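Local coordinates for capsid (Human calicivirus NLV/Boxer/2001/US, PDB 4RDL), which builds the norovirus capsid, its protruding domain, the part held in this chain, binding histo-blood group glycans such as the Lewis y tetrasaccharide, at residues L254-D259 and V297-V302; V53-Q58 and F269-E274; F210-V215 and Y276-P281; N22-S27 and Q235-H240. All coordinates share one frame; numbering follows the deposited sequence.

How the interactions relate
All four interactions lie in the P1 half of the protruding domain, remote from the two glycan pockets, one with Asp114 and Trp174, the other with Thr129 and Asp131. Interactions 1, 2 and 3 share an antiparallel sheet: strand 265-272 runs between strands 252-258 and 276-279. Their centres are 13 to 14 Å apart. Leu255 N lies 2.8 Å from Phe269 O, probably hydrogen-bonded, joining interactions 1 and 2; Lys270 NZ reaches Glu212 OE2 at 2.8 Å in a salt bridge between interactions 2 and 3. Interaction 4, starting helix 235-244, meets the sheet through Phe237, whose CE2 is 4.0 Å from Met277 CE and 4.2 Å from Met271 SD; Val238 CA lies 4.0 Å from Val53 CG1.

Interaction 1 (L254-D259 and V297-V302)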
loop_
_atom_site.group_PDB
_atom_site.type_symbol
_atom_site.label_atom_id
_atom_site.label_comp_id
_atom_site.label_asym_id
_atom_site.label_seq_id
_atom_site.Cartn_x
_atom_site.Cartn_y
_atom_site.Cartn_z
ATOM N N LEU A 254 -0.967 24.045 -13.248
ATOM C CA LEU A 254 -2.388 24.267 -13.010
ATOM C C LEU A 254 -3.119 22.944 -13.158
ATOM O O LEU A 254 -3.002 22.274 -14.197
ATOM C CB LEU A 254 -2.962 25.278 -14.016
ATOM C CG LEU A 254 -4.484 25.471 -13.969
ATOM C CD1 LEU A 254 -4.918 26.092 -12.650
ATOM C CD2 LEU A 254 -4.967 26.326 -15.147
ATOM N N LEU A 255 -3.861 22.568 -12.114
ATOM C CA LEU A 255 -4.715 21.379 -12.153
ATOM C C LEU A 255 -6.173 21.777 -12.050
ATOM O O LEU A 255 -6.515 22.722 -11.327
ATOM C CB LEU A 255 -4.421 20.430 -10.989
ATOM C CG LEU A 255 -2.981 20.047 -10.701
ATOM C CD1 LEU A 255 -2.980 19.027 -9.566
ATOM C CD2 LEU A 255 -2.325 19.475 -11.943
ATOM N N HIS A 256 -7.030 21.052 -12.765
ATOM C CA HIS A 256 -8.458 21.125 -12.524
ATOM C C HIS A 256 -8.898 19.827 -11.879
ATOM O O HIS A 256 -8.496 18.745 -12.302
ATOM C CB HIS A 256 -9.226 21.384 -13.816
ATOM C CG HIS A 256 -9.106 22.790 -14.291
ATOM N ND1 HIS A 256 -9.721 23.247 -15.437
ATOM C CD2 HIS A 256 -8.449 23.853 -13.765
ATOM C CE1 HIS A 256 -9.443 24.526 -15.598
ATOM N NE2 HIS A 256 -8.679 24.920 -14.592
ATOM N N TYR A 257 -9.694 19.949 -10.826
ATOM C CA TYR A 257 -10.286 18.808 -10.147
ATOM C C TYR A 257 -11.657 18.648 -10.770
ATOM O O TYR A 257 -12.544 19.492 -10.576
ATOM C CB TYR A 257 -10.373 19.108 -8.654
ATOM C CG TYR A 257 -10.942 18.014 -7.781
ATOM C CD1 TYR A 257 -10.266 16.808 -7.605
ATOM C CD2 TYR A 257 -12.137 18.200 -7.092
ATOM C CE1 TYR A 257 -10.774 15.821 -6.784
ATOM C CE2 TYR A 257 -12.656 17.206 -6.265
ATOM C CZ TYR A 257 -11.968 16.020 -6.120
ATOM O OH TYR A 257 -12.457 15.027 -5.297
ATOM N N VAL A 258 -11.818 17.593 -11.560
ATOM C CA VAL A 258 -12.999 17.467 -12.409
ATOM C C VAL A 258 -13.943 16.332 -12.023
ATOM O O VAL A 258 -13.531 15.324 -11.435
ATOM C CB VAL A 258 -12.611 17.330 -13.896
ATOM C CG1 VAL A 258 -11.591 18.398 -14.283
ATOM C CG2 VAL A 258 -12.091 15.922 -14.204
ATOM N N ASP A 259 -15.213 16.510 -12.364
ATOM C CA ASP A 259 -16.216 15.469 -12.193
ATOM C C ASP A 259 -15.772 14.250 -12.991
ATOM O O ASP A 259 -15.409 14.379 -14.152
ATOM C CB ASP A 259 -17.567 15.971 -12.700
ATOM C CG ASP A 259 -18.680 14.971 -12.487
ATOM O OD1 ASP A 259 -19.468 15.151 -11.533
ATOM O OD2 ASP A 259 -18.773 14.003 -13.270
ATOM N N VAL A 297 -6.676 16.821 -13.169
ATOM C CA VAL A 297 -6.185 16.856 -14.536
ATOM C C VAL A 297 -5.229 18.032 -14.719
ATOM O O VAL A 297 -5.563 19.180 -14.413
ATOM C CB VAL A 297 -7.344 16.994 -15.548
ATOM C CG1 VAL A 297 -6.811 17.021 -16.975
ATOM C CG2 VAL A 297 -8.348 15.866 -15.374
ATOM N N PHE A 298 -4.032 17.744 -15.213
ATOM C CA PHE A 298 -3.083 18.786 -15.573
ATOM C C PHE A 298 -3.561 19.577 -16.797
ATOM O O PHE A 298 -3.806 19.011 -17.866
ATOM C CB PHE A 298 -1.708 18.171 -15.833
ATOM C CG PHE A 298 -0.695 19.146 -16.359
ATOM C CD1 PHE A 298 -0.287 20.226 -15.591
ATOM C CD2 PHE A 298 -0.137 18.976 -17.619
ATOM C CE1 PHE A 298 0.659 21.123 -16.068
ATOM C CE2 PHE A 298 0.808 19.867 -18.108
ATOM C CZ PHE A 298 1.205 20.944 -17.331
ATOM N N ILE A 299 -3.699 20.887 -16.615
ATOM C CA ILE A 299 -4.129 21.793 -17.681
ATOM C C ILE A 299 -2.923 22.376 -18.411
ATOM O O ILE A 299 -2.787 22.221 -19.626
ATOM C CB ILE A 299 -4.995 22.945 -17.118
ATOM C CG1 ILE A 299 -6.194 22.385 -16.347
ATOM C CG2 ILE A 299 -5.424 23.902 -18.235
ATOM C CD1 ILE A 299 -7.064 21.442 -17.158
ATOM N N SER A 300 -2.053 23.050 -17.668
ATOM C CA SER A 300 -0.854 23.641 -18.251
ATOM C C SER A 300 0.064 24.172 -17.171
ATOM O O SER A 300 -0.343 24.330 -16.020
ATOM C CB SER A 300 -1.221 24.797 -19.183
ATOM O OG SER A 300 -1.580 25.931 -18.420
ATOM N N TRP A 301 1.303 24.451 -17.548
ATOM C CA TRP A 301 2.191 25.229 -16.704
ATOM C C TRP A 301 1.701 26.677 -16.730
ATOM O O TRP A 301 1.276 27.173 -17.781
ATOM C CB TRP A 301 3.631 25.128 -17.222
ATOM C CG TRP A 301 4.178 23.729 -17.113
ATOM C CD1 TRP A 301 4.335 22.820 -18.122
ATOM C CD2 TRP A 301 4.621 23.082 -15.916
ATOM N NE1 TRP A 301 4.852 21.646 -17.623
ATOM C CE2 TRP A 301 5.044 21.783 -16.275
ATOM C CE3 TRP A 301 4.703 23.476 -14.577
ATOM C CZ2 TRP A 301 5.539 20.877 -15.335
ATOM C CZ3 TRP A 301 5.197 22.580 -13.650
ATOM C CH2 TRP A 301 5.609 21.293 -14.032
ATOM N N VAL A 302 1.716 27.330 -15.570
ATOM C CA VAL A 302 1.265 28.710 -15.457
ATOM C C VAL A 302 2.258 29.486 -14.610
ATOM O O VAL A 302 3.066 28.892 -13.892
ATOM C CB VAL A 302 -0.152 28.822 -14.845
ATOM C CG1 VAL A 302 -1.183 28.150 -15.741
ATOM C CG2 VAL A 302 -0.188 28.240 -13.423
#
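Leu254 to Val258 and Val297 to Val302 run antiparallel as neighbouring strands of the P1 sheet, with His256 and Val297 exchanging two backbone hydrogen bonds and Leu255 facing Phe298 in a non-hydrogen-bonded pair. Further along, Leu254 O accepts Ile299 N at 2.9 Å while Leu254 N donates to Ser300 O, also at 2.9 Å; two residues thus oppose one, as in a classic beta bulge. The extra residue brings Ile299 onto the same face as His256. With its CG1 anti to the carbonyl carbon (chi1 -56°), Ile299 lays that atom over the centre of the imidazole, 3.6 Å from the centroid of the His256 ring and 11° off its normal, a CH-pi contact. Leu254 adds to this face: its CD2 meets Ile299 CB at 3.9 Å, and its CB meets Val302 CG1 at 3.8 Å. On the other face Leu255 CD2 comes to the edge of the Phe298 ring, and Phe14 meets that ring edge-to-face. His256 NE2 is hydrogen-bonded to Glu268 on strand 265-272. The imidazole is therefore held both by an aliphatic lid over one face and by a carboxylate at its tip, which would probably favour its protonated form.

Interaction 2 (V53-Q58 and F269-E274); sequences VTLDGQ and FKMYPE
Leu55 leads the contact of loop 53-58 with Met271, Tyr272 and Pro273, at the end of strand 265-272, and the contact divides into a close-packed side around its isobutyl group and a water-bridged side running past Val53, Asp56 and the exposed Glu274. On the packed side Leu55 CG sits 3.4 Å from Tyr272 O, pressed against the peptide between Tyr272 and Pro273, and its CD1 branch is as close to that oxygen. Its CD2 branch goes further and meets the methyl of Met271, the two side chains lying at a slant, with Leu55 CD2 3.6 Å from Met271 CE. Bends at chi2 (-148°) and chi3 of Met271 turn its methyl toward the leucine, and Phe241 of helix 235-244 touches both side chains. One direct hydrogen bond ties the backbones, Leu55 N to Pro273 O at 3.0 Å, its donor tilted 27° from the carbonyl plane; Thr54 CA adds a CH···O contact to the same oxygen. Around this bond, waters join the two segments. One water accepts from Val53 N and lies 2.7 Å from Glu274 O, to which it can donate, while another accepts from Asp56 N at 3.0 Å and bonds weakly to Pro273 O. Within the loop, Thr54 OG1 donates to Asp56 OD1 at 2.7 Å and accepts from Gln58 N at 2.9 Å, which stiffens the bend. Thr54 N bonds Gln58 O, Gly57 N bonds Thr54 O, and Gly57 has positive phi: this is a type I turn with a G1 bulge, whose second residue is the leucine packed on the P1 sheet.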
loop_
_atom_site.group_PDB
_atom_site.type_symbol
_atom_site.label_atom_id
_atom_site.label_comp_id
_atom_site.label_asym_id
_atom_site.label_seq_id
_atom_site.Cartn_x
_atom_site.Cartn_y
_atom_site.Cartn_z
ATOM N N VAL A 53 8.227 14.503 -2.970
ATOM C CA VAL A 53 8.829 14.291 -4.284
ATOM C C VAL A 53 8.684 15.591 -5.075
ATOM O O VAL A 53 7.726 16.330 -4.885
ATOM C CB VAL A 53 8.120 13.135 -5.036
ATOM C CG1 VAL A 53 6.673 13.510 -5.383
ATOM C CG2 VAL A 53 8.890 12.716 -6.280
ATOM N N THR A 54 9.652 15.888 -5.933
ATOM C CA THR A 54 9.508 17.020 -6.834
ATOM C C THR A 54 8.584 16.637 -7.992
ATOM O O THR A 54 8.355 15.450 -8.261
ATOM C CB THR A 54 10.852 17.454 -7.412
ATOM O OG1 THR A 54 11.425 16.364 -8.147
ATOM C CG2 THR A 54 11.800 17.867 -6.298
ATOM N N LEU A 55 8.056 17.635 -8.693
ATOM C CA LEU A 55 7.200 17.344 -9.842
ATOM C C LEU A 55 7.947 16.601 -10.945
ATOM O O LEU A 55 7.329 15.887 -11.747
ATOM C CB LEU A 55 6.560 18.618 -10.401
ATOM C CG LEU A 55 5.655 19.360 -9.420
ATOM C CD1 LEU A 55 4.945 20.496 -10.148
ATOM C CD2 LEU A 55 4.641 18.409 -8.776
ATOM N N ASP A 56 9.269 16.766 -10.998
ATOM C CA ASP A 56 10.049 16.035 -11.996
ATOM C C ASP A 56 10.569 14.669 -11.509
ATOM O O ASP A 56 11.405 14.046 -12.163
ATOM C CB ASP A 56 11.135 16.909 -12.657
ATOM C CG ASP A 56 12.278 17.292 -11.722
ATOM O OD1 ASP A 56 12.372 16.786 -10.590
ATOM O OD2 ASP A 56 13.124 18.102 -12.159
ATOM N N GLY A 57 10.050 14.203 -10.371
ATOM C CA GLY A 57 10.247 12.823 -9.952
ATOM C C GLY A 57 11.426 12.504 -9.043
ATOM O O GLY A 57 11.866 11.352 -8.991
ATOM N N GLN A 58 11.935 13.503 -8.325
ATOM C CA GLN A 58 13.034 13.295 -7.379
ATOM C C GLN A 58 12.494 13.067 -5.972
ATOM O O GLN A 58 11.932 13.982 -5.360
ATOM C CB GLN A 58 13.978 14.501 -7.367
ATOM C CG GLN A 58 14.611 14.831 -8.706
ATOM C CD GLN A 58 15.413 16.124 -8.667
ATOM O OE1 GLN A 58 15.033 17.127 -9.280
ATOM N NE2 GLN A 58 16.529 16.106 -7.943
ATOM N N PHE A 269 -6.444 24.174 -8.792
ATOM C CA PHE A 269 -5.347 24.040 -7.839
ATOM C C PHE A 269 -4.040 24.354 -8.551
ATOM O O PHE A 269 -3.927 24.163 -9.761
ATOM C CB PHE A 269 -5.290 22.603 -7.295
ATOM C CG PHE A 269 -6.509 22.201 -6.517
ATOM C CD1 PHE A 269 -6.514 22.269 -5.134
ATOM C CD2 PHE A 269 -7.656 21.764 -7.166
ATOM C CE1 PHE A 269 -7.630 21.894 -4.407
ATOM C CE2 PHE A 269 -8.785 21.402 -6.444
ATOM C CZ PHE A 269 -8.764 21.465 -5.066
ATOM N N LYS A 270 -3.052 24.841 -7.811
ATOM C CA LYS A 270 -1.721 25.033 -8.371
ATOM C C LYS A 270 -0.738 24.109 -7.669
ATOM O O LYS A 270 -0.642 24.133 -6.439
ATOM C CB LYS A 270 -1.287 26.490 -8.242
ATOM C CG LYS A 270 -2.038 27.398 -9.230
ATOM C CD LYS A 270 -1.973 28.872 -8.856
ATOM C CE LYS A 270 -0.576 29.449 -9.020
ATOM N NZ LYS A 270 -0.549 30.875 -8.596
ATOM N N MET A 271 -0.035 23.277 -8.447
ATOM C CA MET A 271 1.006 22.405 -7.912
ATOM C C MET A 271 2.348 23.073 -8.124
ATOM O O MET A 271 2.668 23.488 -9.235
ATOM C CB MET A 271 1.046 21.061 -8.645
ATOM C CG MET A 271 0.013 20.030 -8.268
ATOM S SD MET A 271 0.726 18.372 -8.459
ATOM C CE MET A 271 1.612 18.228 -6.917
ATOM N N TYR A 272 3.152 23.155 -7.076
ATOM C CA TYR A 272 4.453 23.791 -7.188
ATOM C C TYR A 272 5.548 22.732 -7.322
ATOM O O TYR A 272 5.350 21.583 -6.920
ATOM C CB TYR A 272 4.679 24.742 -6.005
ATOM C CG TYR A 272 3.787 25.965 -6.094
ATOM C CD1 TYR A 272 4.216 27.110 -6.747
ATOM C CD2 TYR A 272 2.500 25.957 -5.565
ATOM C CE1 TYR A 272 3.401 28.226 -6.847
ATOM C CE2 TYR A 272 1.678 27.062 -5.663
ATOM C CZ TYR A 272 2.131 28.194 -6.309
ATOM O OH TYR A 272 1.312 29.303 -6.409
ATOM N N PRO A 273 6.694 23.109 -7.911
ATOM C CA PRO A 273 7.763 22.153 -8.225
ATOM C C PRO A 273 8.240 21.344 -7.022
ATOM O O PRO A 273 8.689 20.203 -7.196
ATOM C CB PRO A 273 8.891 23.047 -8.746
ATOM C CG PRO A 273 8.173 24.239 -9.329
ATOM C CD PRO A 273 7.009 24.470 -8.386
ATOM N N GLU A 274 8.135 21.919 -5.827
ATOM C CA GLU A 274 8.539 21.245 -4.594
ATOM C C GLU A 274 7.660 20.038 -4.243
ATOM O O GLU A 274 7.999 19.264 -3.357
ATOM C CB GLU A 274 8.560 22.241 -3.427
ATOM C CG GLU A 274 9.630 23.318 -3.547
ATOM C CD GLU A 274 9.226 24.506 -4.414
ATOM O OE1 GLU A 274 8.084 24.555 -4.919
ATOM O OE2 GLU A 274 10.073 25.405 -4.582
HETATM O O HOH W 1 7.191 17.222 -1.727
HETATM O O HOH W 2 10.243 19.504 -10.182
#

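Interaction 3 (F210-V215 and Y276-P281)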
loop_
_atom_site.group_PDB
_atom_site.type_symbol
_atom_site.label_atom_id
_atom_site.label_comp_id
_atom_site.label_asym_id
_atom_site.label_seq_id
_atom_site.Cartn_x
_atom_site.Cartn_y
_atom_site.Cartn_z
ATOM N N PHE A 210 -0.940 35.225 -2.906
ATOM C CA PHE A 210 -2.090 35.281 -3.803
ATOM C C PHE A 210 -3.322 34.603 -3.219
ATOM O O PHE A 210 -4.175 34.083 -3.958
ATOM C CB PHE A 210 -1.739 34.704 -5.180
ATOM C CG PHE A 210 -0.433 35.204 -5.716
ATOM C CD1 PHE A 210 0.682 34.385 -5.739
ATOM C CD2 PHE A 210 -0.311 36.507 -6.173
ATOM C CE1 PHE A 210 1.891 34.843 -6.223
ATOM C CE2 PHE A 210 0.896 36.974 -6.657
ATOM C CZ PHE A 210 1.998 36.141 -6.681
ATOM N N GLY A 211 -3.415 34.628 -1.890
ATOM C CA GLY A 211 -4.565 34.092 -1.187
ATOM C C GLY A 211 -4.494 32.589 -1.031
ATOM O O GLY A 211 -5.442 31.965 -0.555
ATOM N N GLU A 212 -3.366 32.007 -1.423
ATOM C CA GLU A 212 -3.259 30.556 -1.507
ATOM C C GLU A 212 -2.957 29.881 -0.176
ATOM O O GLU A 212 -2.279 30.432 0.698
ATOM C CB GLU A 212 -2.238 30.144 -2.568
ATOM C CG GLU A 212 -2.648 30.610 -3.965
ATOM C CD GLU A 212 -1.614 30.337 -5.037
ATOM O OE1 GLU A 212 -0.781 29.421 -4.871
ATOM O OE2 GLU A 212 -1.647 31.053 -6.061
ATOM N N ALA A 213 -3.484 28.672 -0.046
ATOM C CA ALA A 213 -3.276 27.844 1.137
ATOM C C ALA A 213 -2.889 26.440 0.700
ATOM O O ALA A 213 -3.409 25.919 -0.286
ATOM C CB ALA A 213 -4.544 27.805 1.985
ATOM N N ILE A 214 -1.980 25.825 1.448
ATOM C CA ILE A 214 -1.564 24.457 1.177
ATOM C C ILE A 214 -2.739 23.497 1.347
ATOM O O ILE A 214 -3.525 23.608 2.305
ATOM C CB ILE A 214 -0.410 24.051 2.113
ATOM C CG1 ILE A 214 0.817 24.942 1.852
ATOM C CG2 ILE A 214 -0.064 22.579 1.957
ATOM C CD1 ILE A 214 1.903 24.818 2.891
ATOM N N VAL A 215 -2.861 22.566 0.405
ATOM C CA VAL A 215 -3.890 21.535 0.454
ATOM C C VAL A 215 -3.357 20.257 1.088
ATOM O O VAL A 215 -2.279 19.776 0.737
ATOM C CB VAL A 215 -4.392 21.219 -0.972
ATOM C CG1 VAL A 215 -5.375 20.052 -0.956
ATOM C CG2 VAL A 215 -5.031 22.477 -1.604
ATOM N N TYR A 276 3.805 19.955 -3.855
ATOM C CA TYR A 276 2.618 20.164 -3.032
ATOM C C TYR A 276 1.656 21.012 -3.845
ATOM O O TYR A 276 2.026 21.562 -4.892
ATOM C CB TYR A 276 2.968 20.870 -1.712
ATOM C CG TYR A 276 3.422 22.304 -1.890
ATOM C CD1 TYR A 276 2.541 23.360 -1.691
ATOM C CD2 TYR A 276 4.729 22.604 -2.256
ATOM C CE1 TYR A 276 2.943 24.672 -1.863
ATOM C CE2 TYR A 276 5.142 23.918 -2.426
ATOM C CZ TYR A 276 4.243 24.944 -2.224
ATOM O OH TYR A 276 4.642 26.254 -2.394
ATOM N N MET A 277 0.414 21.123 -3.398
ATOM C CA MET A 277 -0.514 21.980 -4.121
ATOM C C MET A 277 -1.242 22.969 -3.229
ATOM O O MET A 277 -1.306 22.806 -2.010
ATOM C CB MET A 277 -1.473 21.193 -5.027
ATOM C CG MET A 277 -2.591 20.484 -4.330
ATOM S SD MET A 277 -3.705 19.588 -5.465
ATOM C CE MET A 277 -2.708 18.188 -5.982
ATOM N N THR A 278 -1.750 24.025 -3.850
ATOM C CA THR A 278 -2.484 25.050 -3.136
ATOM C C THR A 278 -3.835 25.283 -3.780
ATOM O O THR A 278 -4.090 24.843 -4.911
ATOM C CB THR A 278 -1.742 26.384 -3.143
ATOM O OG1 THR A 278 -1.676 26.866 -4.490
ATOM C CG2 THR A 278 -0.332 26.227 -2.571
ATOM N N CYS A 279 -4.691 25.982 -3.047
ATOM C CA CYS A 279 -5.970 26.444 -3.555
ATOM C C CYS A 279 -6.251 27.785 -2.904
ATOM O O CYS A 279 -5.552 28.196 -1.981
ATOM C CB CYS A 279 -7.082 25.471 -3.163
ATOM S SG CYS A 279 -7.464 25.480 -1.377
ATOM N N VAL A 280 -7.282 28.470 -3.381
ATOM C CA VAL A 280 -7.871 29.545 -2.604
ATOM C C VAL A 280 -9.180 28.986 -2.060
ATOM O O VAL A 280 -10.120 28.731 -2.816
ATOM C CB VAL A 280 -8.113 30.816 -3.438
ATOM C CG1 VAL A 280 -8.870 31.842 -2.609
ATOM C CG2 VAL A 280 -6.790 31.390 -3.901
ATOM N N PRO A 281 -9.224 28.740 -0.744
ATOM C CA PRO A 281 -10.373 28.046 -0.164
ATOM C C PRO A 281 -11.556 28.972 -0.004
ATOM O O PRO A 281 -11.404 30.196 -0.045
ATOM C CB PRO A 281 -9.858 27.626 1.216
ATOM C CG PRO A 281 -8.867 28.671 1.567
ATOM C CD PRO A 281 -8.199 29.058 0.267
HETATM O O HOH W 3 -0.273 19.713 -1.117
#
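Thr278 and Glu212 reach each other because the threonine OG1 stands between its own backbone N and carbonyl carbon (chi1 65°), while Glu212 sets CG anti to its carbonyl carbon (chi1 -62°) and extends beyond it. The hydroxyl of Thr278 donates to Glu212 OE1 at 2.7 Å, approaching from above the carboxylate plane, 49° out of it. Behind this bond the backbones pair as antiparallel strands. Ala213 N bonds Cys279 O at 2.9 Å and Cys279 N returns to Ala213 O at 3.0 Å; Ile214 and Thr278 follow as a non-hydrogen-bonded pair with diverging side chains, and Val215 N donates to Met277 O. At this end a water lies 2.7 Å from Val215 O, which it can donate to, and accepts from Met277 N at 2.8 Å. The face bearing Val215 is apolar: Val215 CB lies 3.9 Å from Met277 CG, and Val215 CG2 touches Cys279 SG at 3.9 Å. Val38 and Met36 of strand 35-38 and Phe269 of strand 265-272 pack around this patch. The carboxylate has further partners on strand 265-272, Tyr272 OH at OE1 and Lys270 NZ at OE2. OE1 therefore accepts two hydroxyls while OE2 faces an ammonium group, a setting that probably keeps the buried Glu212 ionised and fixes the rotation of its head.

Interaction 4 (N22-S27 and Q235-H240)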
loop_
_atom_site.group_PDB
_atom_site.type_symbol
_atom_site.label_atom_id
_atom_site.label_comp_id
_atom_site.label_asym_id
_atom_site.label_seq_id
_atom_site.Cartn_x
_atom_site.Cartn_y
_atom_site.Cartn_z
ATOM N N ASN A 22 -10.430 9.479 -4.246
ATOM C CA ASN A 22 -10.811 8.533 -3.197
ATOM C C ASN A 22 -10.421 7.077 -3.457
ATOM O O ASN A 22 -10.734 6.200 -2.643
ATOM C CB ASN A 22 -12.294 8.650 -2.835
ATOM C CG ASN A 22 -13.214 8.185 -3.947
ATOM O OD1 ASN A 22 -12.901 8.300 -5.140
ATOM N ND2 ASN A 22 -14.374 7.673 -3.558
ATOM N N LEU A 23 -9.718 6.837 -4.565
ATOM C CA LEU A 23 -9.115 5.533 -4.832
ATOM C C LEU A 23 -7.612 5.532 -4.560
ATOM O O LEU A 23 -6.969 4.492 -4.648
ATOM C CB LEU A 23 -9.366 5.079 -6.272
ATOM C CG LEU A 23 -10.832 4.892 -6.672
ATOM C CD1 LEU A 23 -10.949 4.284 -8.058
ATOM C CD2 LEU A 23 -11.557 4.050 -5.652
ATOM N N MET A 24 -7.051 6.696 -4.244
ATOM C CA MET A 24 -5.619 6.791 -3.980
ATOM C C MET A 24 -5.325 6.745 -2.486
ATOM O O MET A 24 -6.210 6.985 -1.664
ATOM C CB MET A 24 -5.023 8.051 -4.620
ATOM C CG MET A 24 -4.968 7.940 -6.139
ATOM S SD MET A 24 -4.222 9.357 -6.957
ATOM C CE MET A 24 -5.516 10.569 -6.688
ATOM N N SER A 25 -4.080 6.425 -2.143
ATOM C CA SER A 25 -3.664 6.319 -0.756
ATOM C C SER A 25 -3.068 7.606 -0.196
ATOM O O SER A 25 -2.421 8.379 -0.901
ATOM C CB SER A 25 -2.612 5.205 -0.630
ATOM O OG SER A 25 -2.195 5.023 0.725
ATOM N N ASN A 26 -3.281 7.826 1.093
ATOM C CA ASN A 26 -2.492 8.776 1.858
ATOM C C ASN A 26 -1.014 8.397 1.684
ATOM O O ASN A 26 -0.686 7.223 1.475
ATOM C CB ASN A 26 -2.918 8.675 3.334
ATOM C CG ASN A 26 -2.578 9.908 4.154
ATOM O OD1 ASN A 26 -1.423 10.146 4.513
ATOM N ND2 ASN A 26 -3.607 10.682 4.497
ATOM N N SER A 27 -0.114 9.369 1.776
ATOM C CA SER A 27 1.319 9.068 1.690
ATOM C C SER A 27 2.011 8.908 3.047
ATOM O O SER A 27 3.195 8.546 3.098
ATOM C CB SER A 27 2.042 10.124 0.851
ATOM O OG SER A 27 1.719 11.425 1.319
ATOM N N GLN A 235 -0.105 9.078 -2.438
ATOM C CA GLN A 235 1.043 8.239 -2.749
ATOM C C GLN A 235 1.158 7.967 -4.252
ATOM O O GLN A 235 2.254 7.925 -4.811
ATOM C CB GLN A 235 0.977 6.917 -1.992
ATOM C CG GLN A 235 2.204 6.043 -2.232
ATOM C CD GLN A 235 3.485 6.721 -1.780
ATOM O OE1 GLN A 235 3.472 7.545 -0.866
ATOM N NE2 GLN A 235 4.608 6.365 -2.409
ATOM N N GLU A 236 0.026 7.781 -4.917
ATOM C CA GLU A 236 0.082 7.442 -6.329
ATOM C C GLU A 236 0.543 8.634 -7.181
ATOM O O GLU A 236 1.020 8.440 -8.292
ATOM C CB GLU A 236 -1.233 6.838 -6.820
ATOM C CG GLU A 236 -1.481 5.404 -6.326
ATOM C CD GLU A 236 -1.992 5.330 -4.888
ATOM O OE1 GLU A 236 -2.109 4.196 -4.360
ATOM O OE2 GLU A 236 -2.283 6.389 -4.279
ATOM N N PHE A 237 0.428 9.858 -6.662
ATOM C CA PHE A 237 1.074 10.990 -7.339
ATOM C C PHE A 237 2.589 10.817 -7.278
ATOM O O PHE A 237 3.294 11.098 -8.251
ATOM C CB PHE A 237 0.724 12.332 -6.684
ATOM C CG PHE A 237 -0.532 12.979 -7.210
ATOM C CD1 PHE A 237 -1.728 12.278 -7.277
ATOM C CD2 PHE A 237 -0.525 14.316 -7.579
ATOM C CE1 PHE A 237 -2.885 12.895 -7.734
ATOM C CE2 PHE A 237 -1.684 14.940 -8.036
ATOM C CZ PHE A 237 -2.857 14.230 -8.116
ATOM N N VAL A 238 3.094 10.387 -6.125
ATOM C CA VAL A 238 4.537 10.210 -5.963
ATOM C C VAL A 238 5.078 9.207 -6.986
ATOM O O VAL A 238 6.033 9.498 -7.718
ATOM C CB VAL A 238 4.914 9.754 -4.528
ATOM C CG1 VAL A 238 6.417 9.503 -4.428
ATOM C CG2 VAL A 238 4.461 10.784 -3.501
ATOM N N SER A 239 4.481 8.018 -7.041
ATOM C CA SER A 239 4.974 7.001 -7.970
ATOM C C SER A 239 4.794 7.458 -9.416
ATOM O O SER A 239 5.612 7.143 -10.277
ATOM C CB SER A 239 4.316 5.641 -7.729
ATOM O OG SER A 239 2.908 5.736 -7.710
ATOM N N HIS A 240 3.736 8.222 -9.672
ATOM C CA HIS A 240 3.505 8.756 -11.007
ATOM C C HIS A 240 4.667 9.652 -11.436
ATOM O O HIS A 240 5.204 9.498 -12.533
ATOM C CB HIS A 240 2.188 9.525 -11.058
ATOM C CG HIS A 240 1.774 9.918 -12.440
ATOM N ND1 HIS A 240 1.234 9.020 -13.338
ATOM C CD2 HIS A 240 1.811 11.113 -13.081
ATOM C CE1 HIS A 240 0.956 9.646 -14.468
ATOM N NE2 HIS A 240 1.298 10.916 -14.339
HETATM O O HOH W 4 5.193 8.160 1.136
#
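The first turn of helix 235-244 is received by the extended residues Met24 to Asn26, with Ser27 turning after them; the loop supplies a backbone carbonyl to the helix start and an N-H to its second side chain. Gln235 N donates to Ser25 O at 2.9 Å, a straight bond from an N-H that no preceding helical turn could satisfy. In return Glu236 folds back along the loop, bent at chi2 (79°), and its OE2 takes Ser25 N at 2.8 Å on the syn side, 20° out of the carboxylate plane. The same oxygen lies close over the Met24 side chain, 3.2 Å from Met24 CB, as the two side chains slide past each other in opposite directions. A carboxylate in the first turn would be favoured by the partial positive charge of the helix start. This is the main helix of the P1 subdomain, and the contact forms part of the dimer interface: Glu236 OE1 is hydrogen-bonded to Ser66 of the second subunit, and Ser25 packs on that same serine. Deeper in, Met24 comes to the rim of the Phe237 ring in a Met-aromatic contact, its SD in the ring plane and 5.0 Å from the Phe237 centroid; the methyl follows, with Met24 CE 3.7 Å from Phe237 CE1. On the other flank Gln235 OE1 lies 3.4 Å from Ser27 CB, and one water bridges Gln235 OE1 (2.7 Å) and Ser27 O (2.8 Å), and can donate to either. The amide nitrogen of Gln235 turns to the carbonyls of Thr64 and Val65, while Ser27 OG bonds Leu233 O.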